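PfhB2 (PDB 6U8T) acts as a cysteine protease toxin through its YopT domain, of the Yersinia/Haemophilus virulence surface antigen family. Local coordinates at the interface of chains A and B. Numbering follows the deposited sequence. Chains: chain A/B, PfhB2.

Contact 1: the interface of chains A and B. Residues chain A 159-162, 213-215; chain B 35, 152-154.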
# COMPACT_ATOMS: atom_id res chain seq x y z
N GLY A 159 -1.11 0.82 -2.60
CA GLY A 159 -1.67 1.07 -3.93
C GLY A 159 -2.77 2.13 -3.91
O GLY A 159 -3.09 2.71 -2.82
N SER A 160 -3.36 2.34 -5.08
CA SER A 160 -4.53 3.23 -5.28
C SER A 160 -5.72 2.41 -5.78
O SER A 160 -5.52 1.42 -6.47
CB SER A 160 -4.16 4.31 -6.22
OG SER A 160 -3.16 5.09 -5.61
N HIS A 161 -6.91 2.79 -5.32
CA HIS A 161 -8.17 2.13 -5.72
C HIS A 161 -9.19 3.21 -6.04
O HIS A 161 -9.05 4.30 -5.50
CB HIS A 161 -8.61 1.11 -4.68
CG HIS A 161 -9.78 0.30 -5.14
ND1 HIS A 161 -9.80 -0.33 -6.35
CD2 HIS A 161 -10.97 0.05 -4.54
CE1 HIS A 161 -10.93 -0.97 -6.48
NE2 HIS A 161 -11.68 -0.72 -5.38
N THR A 162 -10.12 2.92 -6.95
CA THR A 162 -11.20 3.81 -7.37
C THR A 162 -12.49 3.01 -7.21
O THR A 162 -12.59 1.86 -7.67
CB THR A 162 -11.06 4.21 -8.85
OG1 THR A 162 -9.72 4.60 -9.11
CG2 THR A 162 -12.03 5.29 -9.27
N PHE A 213 -4.99 9.84 2.01
CA PHE A 213 -5.79 10.80 1.22
C PHE A 213 -6.91 10.06 0.48
O PHE A 213 -6.79 8.87 0.10
CB PHE A 213 -4.88 11.60 0.29
CG PHE A 213 -3.97 12.57 1.03
CD1 PHE A 213 -4.49 13.45 1.97
CD2 PHE A 213 -2.60 12.58 0.79
CE1 PHE A 213 -3.66 14.34 2.64
CE2 PHE A 213 -1.77 13.47 1.47
CZ PHE A 213 -2.31 14.35 2.39
N PHE A 214 -8.01 10.76 0.29
CA PHE A 214 -9.08 10.38 -0.66
C PHE A 214 -9.39 11.62 -1.51
O PHE A 214 -9.06 12.73 -1.09
CB PHE A 214 -10.32 9.86 0.08
CG PHE A 214 -11.19 10.92 0.70
CD1 PHE A 214 -12.06 11.66 -0.08
CD2 PHE A 214 -11.17 11.16 2.07
CE1 PHE A 214 -12.91 12.61 0.50
CE2 PHE A 214 -11.96 12.14 2.64
CZ PHE A 214 -12.85 12.84 1.85
N ASN A 215 -9.96 11.40 -2.68
CA ASN A 215 -10.47 12.50 -3.52
C ASN A 215 -11.78 12.05 -4.16
O ASN A 215 -11.86 10.94 -4.73
CB ASN A 215 -9.44 12.96 -4.54
CG ASN A 215 -9.80 14.32 -5.09
OD1 ASN A 215 -10.08 15.25 -4.33
ND2 ASN A 215 -9.89 14.46 -6.39
N HIS B 35 -5.24 -0.63 -10.46
CA HIS B 35 -5.67 0.78 -10.33
C HIS B 35 -6.19 1.27 -11.70
O HIS B 35 -7.28 1.85 -11.76
CB HIS B 35 -4.56 1.66 -9.73
CG HIS B 35 -4.99 3.08 -9.57
ND1 HIS B 35 -4.14 4.14 -9.81
CD2 HIS B 35 -6.20 3.62 -9.28
CE1 HIS B 35 -4.78 5.27 -9.62
NE2 HIS B 35 -6.04 4.99 -9.29
N ILE B 152 -14.41 8.13 -6.88
CA ILE B 152 -13.81 8.17 -5.53
C ILE B 152 -12.43 7.48 -5.56
O ILE B 152 -12.38 6.26 -5.82
CB ILE B 152 -14.78 7.51 -4.53
CG1 ILE B 152 -16.18 8.12 -4.60
CG2 ILE B 152 -14.23 7.61 -3.12
CD1 ILE B 152 -17.30 7.16 -4.24
N SER B 153 -11.36 8.26 -5.38
CA SER B 153 -9.96 7.78 -5.28
C SER B 153 -9.62 7.52 -3.82
O SER B 153 -9.82 8.47 -3.03
CB SER B 153 -8.98 8.76 -5.84
OG SER B 153 -9.26 9.04 -7.20
N ILE B 154 -9.21 6.30 -3.47
CA ILE B 154 -8.77 5.98 -2.09
C ILE B 154 -7.36 5.41 -2.15
O ILE B 154 -7.04 4.64 -3.07
CB ILE B 154 -9.74 5.04 -1.35
CG1 ILE B 154 -9.69 3.62 -1.88
CG2 ILE B 154 -11.16 5.60 -1.37
CD1 ILE B 154 -10.69 2.74 -1.18
O HOH W 1 -9.36 12.12 -8.03
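A:His161 and B:Ile154 pair as antiparallel strands, and B:Ser153 pairs with A:Asn215 on the other side, so strand B:147-155 lies between A:160-168 and A:212-219. The amide N of A:His161 gives a hydrogen bond to B:Ile154 O at 2.9 Å. A nearly straight return bond runs from B:Ile154 N to A:His161 O (176° at H). B:Ser153 N meets A:Asn215 O at 2.8 Å, and A:Asn215 N bonds back to B:Ser153 O.

The side chains add a second layer. CB of A:Ser160 sits over the centre of the B:His35 ring, 3.5 Å from its centroid, in a CH-pi contact. B:His35 reaches there with CG anti to its backbone N (chi1 -179°). A:Thr162 crosses the same histidine at about a right angle, with its hydroxyl OG1 3.7 Å from B:His35 NE2. CB of A:His161 packs on CG1 of B:Ile154 at 3.9 Å. On the A:212-219 side, a water joins the side-chain amide ND2 of A:Asn215 (2.9 Å) to the hydroxyl OG of B:Ser153 (3.2 Å).

The site is an intermolecular antiparallel sheet, with B:147-155 in the place that the same chain's strand would probably take in an unswapped monomer. A:His161 is the catalytic histidine of the YopT-family Cys-His-Asp triad. Its backbone is held in both directions by the partner strand. The contact joins the two copies and may help to hold the strand that carries this residue.

Contact 2: the interface of chains A and B. Residues chain A 24, 158-161, 204; chain B 31, 155-157.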
# COMPACT_ATOMS: atom_id res chain seq x y z
N TYR A 24 -6.97 -8.94 -3.68
CA TYR A 24 -6.29 -7.87 -2.90
C TYR A 24 -6.14 -8.31 -1.43
O TYR A 24 -5.09 -8.05 -0.84
CB TYR A 24 -6.96 -6.50 -3.04
CG TYR A 24 -6.19 -5.45 -2.27
CD1 TYR A 24 -4.93 -5.06 -2.68
CD2 TYR A 24 -6.65 -4.97 -1.06
CE1 TYR A 24 -4.17 -4.16 -1.95
CE2 TYR A 24 -5.91 -4.06 -0.31
CZ TYR A 24 -4.68 -3.63 -0.79
OH TYR A 24 -3.92 -2.73 -0.09
N GLY A 158 1.51 1.98 -0.42
CA GLY A 158 0.23 1.32 -0.66
C GLY A 158 -0.23 1.65 -2.06
O GLY A 158 0.24 2.64 -2.64
N GLY A 159 -1.11 0.82 -2.60
CA GLY A 159 -1.67 1.07 -3.93
C GLY A 159 -2.77 2.13 -3.91
O GLY A 159 -3.09 2.71 -2.82
N SER A 160 -3.36 2.34 -5.08
CA SER A 160 -4.53 3.23 -5.28
C SER A 160 -5.72 2.41 -5.78
O SER A 160 -5.52 1.42 -6.47
CB SER A 160 -4.16 4.31 -6.22
OG SER A 160 -3.16 5.09 -5.61
N HIS A 161 -6.91 2.79 -5.32
CA HIS A 161 -8.17 2.13 -5.72
C HIS A 161 -9.19 3.21 -6.04
O HIS A 161 -9.05 4.30 -5.50
CB HIS A 161 -8.61 1.11 -4.68
CG HIS A 161 -9.78 0.30 -5.14
ND1 HIS A 161 -9.80 -0.33 -6.35
CD2 HIS A 161 -10.97 0.05 -4.54
CE1 HIS A 161 -10.93 -0.97 -6.48
NE2 HIS A 161 -11.68 -0.72 -5.38
N TYR A 204 -9.61 -2.17 2.88
CA TYR A 204 -9.22 -0.76 2.61
C TYR A 204 -8.87 -0.03 3.93
O TYR A 204 -8.23 1.04 3.88
CB TYR A 204 -10.33 -0.03 1.83
CG TYR A 204 -10.78 -0.67 0.53
CD1 TYR A 204 -9.95 -1.46 -0.24
CD2 TYR A 204 -12.07 -0.48 0.06
CE1 TYR A 204 -10.37 -2.07 -1.40
CE2 TYR A 204 -12.52 -1.09 -1.11
CZ TYR A 204 -11.66 -1.86 -1.87
OH TYR A 204 -12.10 -2.46 -3.02
N VAL B 31 -1.06 -4.50 -8.42
CA VAL B 31 -1.83 -3.42 -7.72
C VAL B 31 -1.81 -2.14 -8.58
O VAL B 31 -2.84 -1.47 -8.67
CB VAL B 31 -1.24 -3.17 -6.32
CG1 VAL B 31 -1.81 -1.92 -5.71
CG2 VAL B 31 -1.49 -4.35 -5.40
N ASN B 155 -6.53 5.88 -1.22
CA ASN B 155 -5.13 5.40 -1.05
C ASN B 155 -5.17 4.26 -0.05
O ASN B 155 -5.95 4.32 0.88
CB ASN B 155 -4.21 6.57 -0.75
CG ASN B 155 -4.16 7.46 -1.97
OD1 ASN B 155 -3.76 7.04 -3.04
ND2 ASN B 155 -4.76 8.62 -1.88
N LEU B 156 -4.42 3.21 -0.32
CA LEU B 156 -4.39 1.97 0.49
C LEU B 156 -3.15 1.99 1.39
O LEU B 156 -2.15 2.70 1.09
CB LEU B 156 -4.34 0.79 -0.49
CG LEU B 156 -5.56 0.65 -1.41
CD1 LEU B 156 -5.33 -0.48 -2.37
CD2 LEU B 156 -6.84 0.36 -0.66
N GLU B 157 -3.25 1.22 2.48
CA GLU B 157 -2.14 1.01 3.42
C GLU B 157 -1.05 0.23 2.69
O GLU B 157 -1.36 -0.75 2.08
CB GLU B 157 -2.63 0.26 4.66
CG GLU B 157 -1.61 0.32 5.78
CD GLU B 157 -2.16 -0.21 7.08
OE1 GLU B 157 -2.36 -1.44 7.11
OE2 GLU B 157 -2.43 0.62 8.01
O HOH W 2 -7.83 3.65 2.67
O HOH W 3 -5.13 -1.33 -7.06
O HOH W 4 -1.82 1.33 -7.39
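B:Leu156 inserts its side chain between A:Tyr24 and A:Tyr204, just after strand B:147-155. This is the tightly packed part. B:Leu156 and A:Tyr24 meet tip to tip, with methyl CD1 3.5 Å from the phenol OH. The tyrosine is sent toward the leucine with CG anti to its backbone N (chi1 -177°). A:Tyr204 lies alongside the leucine and points the same way. A:Tyr204 CD1 is 3.6 Å from B:Leu156 CD2, the other methyl. The two methyls thus pack on different tyrosines.

The leucine backbone is fixed as well. B:Leu156 N donates a hydrogen bond to A:Gly159 O at 2.9 Å, with the donor tilted 20° from the carbonyl plane. Nearby, methyl CG1 of B:Val31 rests on A:Gly159 CA at 3.5 Å. The glycine offers only backbone there, and the helix B:20-51 comes close to this extended linker.

The watery side is looser. One water links A:Tyr204 O to B:Asn155 O. A weak hydrogen bond of 3.3 Å runs from the hydroxyl OG of A:Ser160 to the side-chain oxygen OD1 of B:Asn155. The site is where the extended linkers of the two chains cross, probably the hinge of a strand swap. B:Val31 O meets two further waters: one, 2.8 Å away, also reaches A:Ser160 O, and the other also reaches A:Ser160 N.

Contact 3: the interface of chains A and B. Residues chain A 24, 27, 30-31; chain B 24, 27, 30-31.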
# COMPACT_ATOMS: atom_id res chain seq x y z
N TYR A 24 -6.97 -8.94 -3.68
CA TYR A 24 -6.29 -7.87 -2.90
C TYR A 24 -6.14 -8.31 -1.43
O TYR A 24 -5.09 -8.05 -0.84
CB TYR A 24 -6.96 -6.50 -3.04
CG TYR A 24 -6.19 -5.45 -2.27
CD1 TYR A 24 -4.93 -5.06 -2.68
CD2 TYR A 24 -6.65 -4.97 -1.06
CE1 TYR A 24 -4.17 -4.16 -1.95
CE2 TYR A 24 -5.91 -4.06 -0.31
CZ TYR A 24 -4.68 -3.63 -0.79
OH TYR A 24 -3.92 -2.73 -0.09
N ILE A 27 -3.27 -10.64 -1.17
CA ILE A 27 -2.03 -9.84 -1.31
C ILE A 27 -1.68 -9.22 0.05
O ILE A 27 -0.48 -9.35 0.50
CB ILE A 27 -2.19 -8.79 -2.42
CG1 ILE A 27 -2.15 -9.50 -3.79
CG2 ILE A 27 -1.18 -7.65 -2.28
CD1 ILE A 27 -2.36 -8.63 -4.98
N HIS A 30 -0.40 -11.84 2.34
CA HIS A 30 0.96 -12.27 1.91
C HIS A 30 2.00 -11.28 2.46
O HIS A 30 2.89 -11.68 3.16
CB HIS A 30 1.02 -12.43 0.39
CG HIS A 30 2.39 -12.77 -0.07
ND1 HIS A 30 3.33 -11.82 -0.42
CD2 HIS A 30 2.98 -13.96 -0.22
CE1 HIS A 30 4.47 -12.42 -0.72
NE2 HIS A 30 4.28 -13.74 -0.60
N VAL A 31 1.82 -10.00 2.16
CA VAL A 31 2.75 -8.90 2.55
C VAL A 31 2.84 -8.81 4.08
O VAL A 31 3.93 -8.62 4.59
CB VAL A 31 2.30 -7.57 1.92
CG1 VAL A 31 3.05 -6.41 2.50
CG2 VAL A 31 2.42 -7.59 0.40
N TYR B 24 7.31 -9.67 -4.42
CA TYR B 24 6.79 -8.34 -4.02
C TYR B 24 6.70 -7.42 -5.26
O TYR B 24 5.73 -6.66 -5.38
CB TYR B 24 7.58 -7.72 -2.85
CG TYR B 24 6.99 -6.40 -2.45
CD1 TYR B 24 5.77 -6.36 -1.82
CD2 TYR B 24 7.55 -5.20 -2.84
CE1 TYR B 24 5.18 -5.15 -1.45
CE2 TYR B 24 6.94 -3.99 -2.57
CZ TYR B 24 5.76 -3.96 -1.86
OH TYR B 24 5.18 -2.75 -1.58
N ILE B 27 3.62 -8.24 -7.17
CA ILE B 27 2.46 -7.69 -6.41
C ILE B 27 2.30 -6.20 -6.74
O ILE B 27 1.17 -5.75 -7.05
CB ILE B 27 2.62 -7.96 -4.92
CG1 ILE B 27 2.50 -9.45 -4.59
CG2 ILE B 27 1.63 -7.14 -4.13
CD1 ILE B 27 2.86 -9.82 -3.14
N HIS B 30 0.87 -5.77 -10.15
CA HIS B 30 -0.54 -6.17 -10.13
C HIS B 30 -1.39 -5.00 -9.60
O HIS B 30 -2.29 -4.55 -10.31
CB HIS B 30 -0.75 -7.45 -9.31
CG HIS B 30 -2.19 -7.79 -9.18
ND1 HIS B 30 -2.86 -8.56 -10.09
CD2 HIS B 30 -3.11 -7.37 -8.28
CE1 HIS B 30 -4.13 -8.65 -9.73
NE2 HIS B 30 -4.33 -7.89 -8.64
N VAL B 31 -1.06 -4.50 -8.42
CA VAL B 31 -1.83 -3.42 -7.72
C VAL B 31 -1.81 -2.14 -8.58
O VAL B 31 -2.84 -1.47 -8.67
CB VAL B 31 -1.24 -3.17 -6.32
CG1 VAL B 31 -1.81 -1.92 -5.71
CG2 VAL B 31 -1.49 -4.35 -5.40
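A:Ile27 and B:Ile27 pass alongside each other, pointing opposite ways. Their branch methyls, A:Ile27 CG2 and B:Ile27 CG2, meet at 3.4 Å. CG2 is anti to the backbone N in both, with CG1 beside that N. The other branch of each isoleucine is extended, and its CD1 ends on a histidine of the partner chain.

A:Ile27 and B:His30 cross obliquely, with the terminal methyl CD1 of A:Ile27 3.6 Å from ring carbon CD2 of B:His30. The twin pair places B:Ile27 CD1 against the other modelled edge of A:His30, 3.4 Å from ND1. The two rings are built turned over relative to each other (chi2 -91° in A:His30 and 89° in B:His30). The structure alone does not show whether this difference is real.

The flanks are looser. A:Val31 CG2 approaches the ring of B:Tyr24 aslant, 4.1 Å from CE1. In the symmetry-related pair, B:Val31 CG2 and A:Tyr24 CE1 are 4.4 Å apart.

No hydrogen bond or salt bridge crosses this patch. It is held by apolar packing. The site is a helix-helix interface about the two-fold axis. Helices A:20-49 and B:20-51 run roughly antiparallel here, and both present residues from their N-terminal halves.

Contact 1 and contact 2 are neighbours, with C-alpha centres about 7 Å apart, and they share A:Gly159, A:Ser160 and A:His161. Contact 2 also meets contact 3, about 10 Å away, through A:Tyr24 and B:Val31. Contacts 1 and 3 lie about 16 Å apart, yet helix B:20-51 serves all three. The series runs from the sheet built from both chains, through the crossover, to the helix pair on the axis. The two-fold repeats it with the chains exchanged. Such intertwining suggests a strand-swapped dimer, which may or may not be the form present in solution.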